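BSU-2 beta-lactamase (Bacillus subtilis, PDB 6W5E) is a class D beta-lactamase that catalyses hydrolysis of the amide bond in the beta-lactam ring, and so probably inactivates penicillin-type antibiotics. Local coordinates at residues S119-R122 with Y128-A131; A183-E186 with D190-V193; F240-D245 with T249-I254. All blocks are in the same frame, centred on the assembly; numbering follows the deposited sequence. Where two conformers were deposited one is given.

Contact 1 (S119-R122 with Y128-A131)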
loop_
_atom_site.group_PDB
_atom_site.type_symbol
_atom_site.label_atom_id
_atom_site.label_comp_id
_atom_site.label_asym_id
_atom_site.label_seq_id
_atom_site.Cartn_x
_atom_site.Cartn_y
_atom_site.Cartn_z
ATOM N N SER A 119 -2.819 -9.569 -10.627
ATOM C CA SER A 119 -2.986 -8.549 -11.654
ATOM C C SER A 119 -3.876 -7.431 -11.155
ATOM O O SER A 119 -3.666 -6.264 -11.498
ATOM C CB SER A 119 -3.524 -9.144 -12.956
ATOM O OG SER A 119 -4.881 -9.523 -12.820
ATOM N N ALA A 120 -4.870 -7.771 -10.331
ATOM C CA ALA A 120 -5.753 -6.750 -9.789
ATOM C C ALA A 120 -5.027 -5.861 -8.799
ATOM O O ALA A 120 -5.396 -4.698 -8.637
ATOM C CB ALA A 120 -6.998 -7.375 -9.177
ATOM N N MET A 121 -3.987 -6.371 -8.139
ATOM C CA MET A 121 -3.139 -5.483 -7.358
ATOM C C MET A 121 -2.321 -4.573 -8.270
ATOM O O MET A 121 -2.291 -3.354 -8.065
ATOM C CB MET A 121 -2.227 -6.267 -6.422
ATOM C CG MET A 121 -1.412 -5.326 -5.553
ATOM S SD MET A 121 -0.485 -6.132 -4.249
ATOM C CE MET A 121 -1.799 -6.555 -3.105
ATOM N N ARG A 122 -1.674 -5.151 -9.289
ATOM C CA ARG A 122 -0.818 -4.381 -10.190
ATOM C C ARG A 122 -1.598 -3.301 -10.926
ATOM O O ARG A 122 -1.106 -2.178 -11.094
ATOM C CB ARG A 122 -0.139 -5.333 -11.178
ATOM C CG ARG A 122 0.794 -4.657 -12.172
ATOM C CD ARG A 122 1.553 -5.684 -12.997
ATOM N NE ARG A 122 2.474 -6.451 -12.163
ATOM C CZ ARG A 122 3.000 -7.620 -12.507
ATOM N NH1 ARG A 122 2.692 -8.166 -13.677
ATOM N NH2 ARG A 122 3.823 -8.247 -11.680
ATOM N N TYR A 128 -12.247 -6.744 -8.596
ATOM C CA TYR A 128 -11.753 -8.037 -8.134
ATOM C C TYR A 128 -11.697 -8.070 -6.611
ATOM O O TYR A 128 -12.143 -9.034 -5.974
ATOM C CB TYR A 128 -10.360 -8.294 -8.730
ATOM C CG TYR A 128 -9.806 -9.655 -8.360
ATOM C CD1 TYR A 128 -9.340 -9.915 -7.064
ATOM C CD2 TYR A 128 -9.758 -10.684 -9.295
ATOM C CE1 TYR A 128 -8.880 -11.155 -6.708
ATOM C CE2 TYR A 128 -9.273 -11.932 -8.951
ATOM C CZ TYR A 128 -8.838 -12.154 -7.654
ATOM O OH TYR A 128 -8.384 -13.390 -7.282
ATOM N N TYR A 129 -11.133 -7.020 -6.009
ATOM C CA TYR A 129 -10.978 -6.989 -4.560
ATOM C C TYR A 129 -12.306 -6.776 -3.845
ATOM O O TYR A 129 -12.437 -7.166 -2.680
ATOM C CB TYR A 129 -9.901 -5.971 -4.163
ATOM C CG TYR A 129 -8.508 -6.558 -4.307
ATOM C CD1 TYR A 129 -7.940 -6.779 -5.561
ATOM C CD2 TYR A 129 -7.790 -6.961 -3.189
ATOM C CE1 TYR A 129 -6.670 -7.339 -5.684
ATOM C CE2 TYR A 129 -6.528 -7.510 -3.305
ATOM C CZ TYR A 129 -5.982 -7.714 -4.550
ATOM O OH TYR A 129 -4.731 -8.277 -4.636
ATOM N N GLN A 130 -13.295 -6.184 -4.518
ATOM C CA GLN A 130 -14.637 -6.127 -3.948
ATOM C C GLN A 130 -15.238 -7.526 -3.836
ATOM O O GLN A 130 -15.839 -7.871 -2.812
ATOM C CB GLN A 130 -15.520 -5.195 -4.780
ATOM C CG GLN A 130 -15.143 -3.732 -4.612
ATOM C CD GLN A 130 -15.929 -2.816 -5.527
ATOM O OE1 GLN A 130 -16.055 -3.074 -6.724
ATOM N NE2 GLN A 130 -16.449 -1.729 -4.969
ATOM N N ALA A 131 -15.064 -8.362 -4.867
ATOM C CA ALA A 131 -15.519 -9.749 -4.771
ATOM C C ALA A 131 -14.798 -10.494 -3.652
ATOM O O ALA A 131 -15.421 -11.250 -2.893
ATOM C CB ALA A 131 -15.318 -10.450 -6.109
#
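The Tyr129 ring receives the methyl group of Ala120 at its edge, in the ring plane, with Ala120 CB 3.5 Å from Tyr129 CE1. The Tyr128 ring takes the same methyl obliquely and near its root: Ala120 CB lies 3.5 Å from Tyr128 CB and 3.7 Å from Tyr128 CG. One small side chain is therefore shared by two aromatic residues, and the torsions explain how. Tyr128 holds CG anti to its N (chi1 -177°), whereas Tyr129 has CG anti to the carbonyl carbon (chi1 -82°), which sends the two rings apart with Ala120 CB near both. Three residues link helix 117-122 to helix 126-136, and from this link into the second helix runs Ser-Ala-Ile, centred on Ala125 and probably corresponding to the Ser-Xaa-Val motif of class D enzymes; Ala120 packs on Ala125 as well. Further along its ring, Tyr129 reaches Met121, whose CB is 3.7 Å from Tyr129 OH. The two phenols are anchored at separate points by hydrogen bonds, Tyr129 OH to Leu117 O and Tyr128 OH to Asp97 O. Lys99 adds a cation-pi contact to Tyr128, while Tyr129 and Met121 both pack on Ala83 of helix 81-88.

Contact 2 (A183-E186 with D190-V193)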
loop_
_atom_site.group_PDB
_atom_site.type_symbol
_atom_site.label_atom_id
_atom_site.label_comp_id
_atom_site.label_asym_id
_atom_site.label_seq_id
_atom_site.Cartn_x
_atom_site.Cartn_y
_atom_site.Cartn_z
ATOM N N ALA A 183 7.009 -6.009 6.321
ATOM C CA ALA A 183 8.393 -6.139 5.873
ATOM C C ALA A 183 9.169 -7.116 6.747
ATOM O O ALA A 183 9.924 -7.958 6.242
ATOM C CB ALA A 183 9.070 -4.771 5.884
ATOM N N LYS A 184 8.998 -7.019 8.060
ATOM C CA LYS A 184 9.671 -7.904 8.999
ATOM C C LYS A 184 9.036 -9.284 9.060
ATOM O O LYS A 184 9.577 -10.171 9.737
ATOM C CB LYS A 184 9.607 -7.291 10.395
ATOM C CG LYS A 184 10.430 -6.023 10.612
ATOM C CD LYS A 184 10.124 -5.475 12.008
ATOM C CE LYS A 184 10.957 -4.272 12.402
ATOM N NZ LYS A 184 10.534 -3.770 13.743
ATOM N N GLU A 185 7.887 -9.465 8.414
ATOM C CA GLU A 185 7.124 -10.713 8.466
ATOM C C GLU A 185 6.734 -11.076 9.895
ATOM O O GLU A 185 6.689 -12.248 10.268
ATOM C CB GLU A 185 7.809 -11.852 7.707
ATOM C CG GLU A 185 8.052 -11.426 6.263
ATOM C CD GLU A 185 8.755 -12.448 5.416
ATOM O OE1 GLU A 185 8.984 -13.580 5.893
ATOM O OE2 GLU A 185 9.078 -12.099 4.261
ATOM N N GLU A 186 6.440 -10.048 10.693
ATOM C CA GLU A 186 5.963 -10.177 12.069
ATOM C C GLU A 186 4.474 -9.896 12.155
ATOM O O GLU A 186 4.000 -9.151 13.013
ATOM C CB GLU A 186 6.756 -9.263 12.996
ATOM C CG GLU A 186 8.198 -9.736 13.190
ATOM C CD GLU A 186 9.077 -8.746 13.939
ATOM O OE1 GLU A 186 8.565 -7.698 14.376
ATOM O OE2 GLU A 186 10.290 -9.020 14.080
ATOM N N ASP A 190 0.639 -16.886 7.539
ATOM C CA ASP A 190 1.618 -17.887 7.141
ATOM C C ASP A 190 2.734 -17.225 6.348
ATOM O O ASP A 190 2.510 -16.269 5.600
ATOM C CB ASP A 190 0.973 -18.977 6.287
ATOM C CG ASP A 190 -0.150 -19.701 7.006
ATOM O OD1 ASP A 190 -0.261 -19.571 8.243
ATOM O OD2 ASP A 190 -0.919 -20.412 6.331
ATOM N N LYS A 191 3.953 -17.720 6.539
ATOM C CA LYS A 191 5.082 -17.192 5.778
ATOM C C LYS A 191 4.835 -17.170 4.275
ATOM O O LYS A 191 5.068 -16.122 3.657
ATOM C CB LYS A 191 6.381 -17.908 6.181
ATOM C CG LYS A 191 6.956 -17.415 7.497
ATOM C CD LYS A 191 8.224 -16.602 7.260
ATOM C CE LYS A 191 8.549 -15.701 8.441
ATOM N NZ LYS A 191 9.727 -14.844 8.139
ATOM N N PRO A 192 4.362 -18.245 3.631
ATOM C CA PRO A 192 4.124 -18.152 2.179
ATOM C C PRO A 192 3.104 -17.098 1.799
ATOM O O PRO A 192 3.212 -16.514 0.715
ATOM C CB PRO A 192 3.656 -19.562 1.798
ATOM C CG PRO A 192 4.159 -20.445 2.882
ATOM C CD PRO A 192 4.199 -19.625 4.130
ATOM N N VAL A 193 2.119 -16.835 2.661
ATOM C CA VAL A 193 1.137 -15.788 2.380
ATOM C C VAL A 193 1.823 -14.431 2.276
ATOM O O VAL A 193 1.576 -13.660 1.341
ATOM C CB VAL A 193 0.030 -15.790 3.449
ATOM C CG1 VAL A 193 -0.824 -14.516 3.353
ATOM C CG2 VAL A 193 -0.821 -17.047 3.308
#
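Glu185, facing Lys191 across a CA-CA separation of 7.3 Å, leaves helix 172-184 with phi at 59°, the helix end closed by the paired backbone bonds of a Schellman motif, while Lys191 opens helix 191-200 just after the N-cap residue Asp190. The Glu185 side chain starts out toward the other segment and is extended beyond CG. Lys191 crosses it at about a right angle and brings its ammonium group to the carboxylate, giving a salt bridge of 2.7 Å between Lys191 NZ and Glu185 OE1. That oxygen is met on its anti side, 22° out of the carboxylate plane. The lysine chain bends at chi2 (-109°, away from a staggered value) on its way to the carboxylate. Since Lys191 also touches a neighbouring molecule in the crystal, this conformation may partly reflect the lattice. The bend lays the lysine over the base of the glutamate too, with Lys191 NZ 3.6 Å from Glu185 CB. Glu185 OE2 forms further salt bridges with Lys195 and Lys198 of helix 191-200, and Lys198 also donates to Ala183 O at the end of helix 172-184. With three ammonium groups gathered round it, the Glu185 carboxylate would be expected to stay ionised, and through its two oxygens it links the end of one helix to the next.

Contact 3 (F240-D245 with T249-I254)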
loop_
_atom_site.group_PDB
_atom_site.type_symbol
_atom_site.label_atom_id
_atom_site.label_comp_id
_atom_site.label_asym_id
_atom_site.label_seq_id
_atom_site.Cartn_x
_atom_site.Cartn_y
_atom_site.Cartn_z
ATOM N N PHE A 240 8.395 2.832 3.415
ATOM C CA PHE A 240 7.988 4.194 3.083
ATOM C C PHE A 240 6.473 4.326 2.976
ATOM O O PHE A 240 5.759 3.381 2.607
ATOM C CB PHE A 240 8.643 4.698 1.780
ATOM C CG PHE A 240 8.319 3.847 0.587
ATOM C CD1 PHE A 240 7.113 3.999 -0.085
ATOM C CD2 PHE A 240 9.217 2.889 0.140
ATOM C CE1 PHE A 240 6.789 3.187 -1.166
ATOM C CE2 PHE A 240 8.904 2.087 -0.950
ATOM C CZ PHE A 240 7.691 2.241 -1.601
ATOM N N VAL A 241 5.997 5.537 3.272
ATOM C CA VAL A 241 4.614 5.935 3.048
ATOM C C VAL A 241 4.618 7.365 2.537
ATOM O O VAL A 241 5.183 8.259 3.178
ATOM C CB VAL A 241 3.788 5.855 4.347
ATOM C CG1 VAL A 241 2.446 6.562 4.194
ATOM C CG2 VAL A 241 3.557 4.405 4.741
ATOM N N THR A 242 3.972 7.585 1.397
ATOM C CA THR A 242 3.744 8.915 0.852
ATOM C C THR A 242 2.249 9.128 0.688
ATOM O O THR A 242 1.537 8.235 0.218
ATOM C CB THR A 242 4.438 9.060 -0.497
ATOM O OG1 THR A 242 5.829 8.791 -0.319
ATOM C CG2 THR A 242 4.257 10.471 -1.061
ATOM N N ASN A 243 1.774 10.305 1.097
ATOM C CA ASN A 243 0.355 10.625 1.023
ATOM C C ASN A 243 0.222 12.090 0.630
ATOM O O ASN A 243 0.937 12.938 1.171
ATOM C CB ASN A 243 -0.307 10.348 2.384
ATOM C CG ASN A 243 -1.645 11.019 2.539
ATOM O OD1 ASN A 243 -1.728 12.131 3.055
ATOM N ND2 ASN A 243 -2.708 10.347 2.105
ATOM N N VAL A 244 -0.668 12.383 -0.327
ATOM C CA VAL A 244 -0.754 13.705 -0.943
ATOM C C VAL A 244 -2.208 14.054 -1.257
ATOM O O VAL A 244 -3.065 13.179 -1.423
ATOM C CB VAL A 244 0.094 13.814 -2.242
ATOM C CG1 VAL A 244 1.581 13.719 -1.949
ATOM C CG2 VAL A 244 -0.333 12.750 -3.254
ATOM N N ASP A 245 -2.465 15.360 -1.382
ATOM C CA ASP A 245 -3.730 15.871 -1.904
ATOM C C ASP A 245 -3.696 15.917 -3.430
ATOM O O ASP A 245 -3.943 16.963 -4.041
ATOM C CB ASP A 245 -4.055 17.246 -1.285
ATOM C CG ASP A 245 -3.195 18.383 -1.848
ATOM O OD1 ASP A 245 -2.009 18.148 -2.153
ATOM O OD2 ASP A 245 -3.710 19.522 -1.979
ATOM N N THR A 249 -0.441 8.450 -8.624
ATOM C CA THR A 249 0.703 8.581 -9.523
ATOM C C THR A 249 1.653 9.661 -9.032
ATOM O O THR A 249 2.876 9.469 -9.026
ATOM C CB THR A 249 0.215 8.886 -10.939
ATOM O OG1 THR A 249 -0.503 7.753 -11.435
ATOM C CG2 THR A 249 1.386 9.186 -11.860
ATOM N N LYS A 250 1.104 10.800 -8.601
ATOM C CA LYS A 250 1.940 11.850 -8.027
ATOM C C LYS A 250 2.676 11.346 -6.792
ATOM O O LYS A 250 3.878 11.587 -6.630
ATOM C CB LYS A 250 1.091 13.079 -7.691
ATOM C CG LYS A 250 1.881 14.224 -7.060
ATOM C CD LYS A 250 2.916 14.808 -8.011
ATOM C CE LYS A 250 3.411 16.159 -7.513
ATOM N NZ LYS A 250 4.386 16.788 -8.441
ATOM N N ALA A 251 1.967 10.644 -5.898
ATOM C CA ALA A 251 2.616 10.094 -4.712
ATOM C C ALA A 251 3.747 9.149 -5.096
ATOM O O ALA A 251 4.826 9.177 -4.492
ATOM C CB ALA A 251 1.581 9.371 -3.851
ATOM N N LYS A 252 3.524 8.308 -6.106
ATOM C CA LYS A 252 4.559 7.366 -6.515
ATOM C C LYS A 252 5.744 8.095 -7.133
ATOM O O LYS A 252 6.898 7.770 -6.838
ATOM C CB LYS A 252 3.982 6.351 -7.504
ATOM C CG LYS A 252 4.983 5.285 -7.949
ATOM C CD LYS A 252 4.362 4.322 -8.946
ATOM C CE LYS A 252 5.377 3.286 -9.384
ATOM N NZ LYS A 252 4.819 2.319 -10.380
ATOM N N ASN A 253 5.479 9.084 -7.990
ATOM C CA ASN A 253 6.574 9.820 -8.614
ATOM C C ASN A 253 7.412 10.555 -7.574
ATOM O O ASN A 253 8.642 10.617 -7.686
ATOM C CB ASN A 253 6.032 10.793 -9.663
ATOM C CG ASN A 253 5.479 10.084 -10.878
ATOM O OD1 ASN A 253 5.745 8.901 -11.092
ATOM N ND2 ASN A 253 4.711 10.808 -11.691
ATOM N N ILE A 254 6.762 11.121 -6.552
ATOM C CA ILE A 254 7.498 11.771 -5.469
ATOM C C ILE A 254 8.380 10.757 -4.756
ATOM O O ILE A 254 9.564 11.006 -4.491
ATOM C CB ILE A 254 6.520 12.455 -4.493
ATOM C CG1 ILE A 254 5.977 13.761 -5.089
ATOM C CG2 ILE A 254 7.197 12.700 -3.150
ATOM C CD1 ILE A 254 4.846 14.349 -4.292
#
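Thr242 and Val244, two residues apart on strand 236-244, both point at helix 248-261, and the methyl of Ala251 fits the notch between them. Ala251 CB lies 3.9 Å from Val244 CG2 and 4.0 Å from Thr242 CG2. This small residue permits the close backbone approach, 5.8 Å between Thr242 CA and Ala251 CA, and an axis separation of 7.8 Å for the short segments, which run at 136° to each other. Val244 uses both branches. Its CG2 sits in the crowded position between the backbone N and the carbonyl carbon and turns to Ala251, while CG1 meets Ile254 CD1 tip to tip at 4.1 Å. Ile254 reaches back to the other strand residue through its second branch, Ile254 CG2 standing 4.2 Å from Thr242 CG2. The orientation of Thr242 (chi1 -57°) separates its two functions: the methyl, anti to the backbone N, faces the helix residues and lies 3.7 Å from Ala251 O, whereas OG1 hydrogen-bonds to Thr255 OG1, a hydroxyl also bonded to Ala251 O. The polar end of Thr242 is thus satisfied within a buried, otherwise apolar contact. The C-terminal helix laid against the antiparallel sheet is part of the architecture shared by serine beta-lactamases and penicillin-binding transpeptidase domains. Strand 236-244 runs between strands 48-54 and 225-233, to which its backbone bonds. On its other face Asn243 bonds to Arg67 and Gln72. Val241 packs there on helix 172-184, so the strand lies between that helix and helix 248-261.

How the contacts relate
From the N terminus the contacts follow one another in series, neither nesting nor crossing. Contact 1 closes the three-residue link between helices 117-122 and 126-136; contact 2 closes a six-residue loop between helices 172-184 and 191-200; contact 3 closes a three-residue turn from strand 236-244 into helix 248-261. None touches another: centres lie 21 to 25 Å apart, and contacts 2 and 3 sit on opposite sides of the chain's centre. Shared helices connect them. Helix 81-88 borders contacts 1 and 2, while helix 172-184 runs from the sheet face behind contact 3 to contact 2, joining the helical part to the sheet.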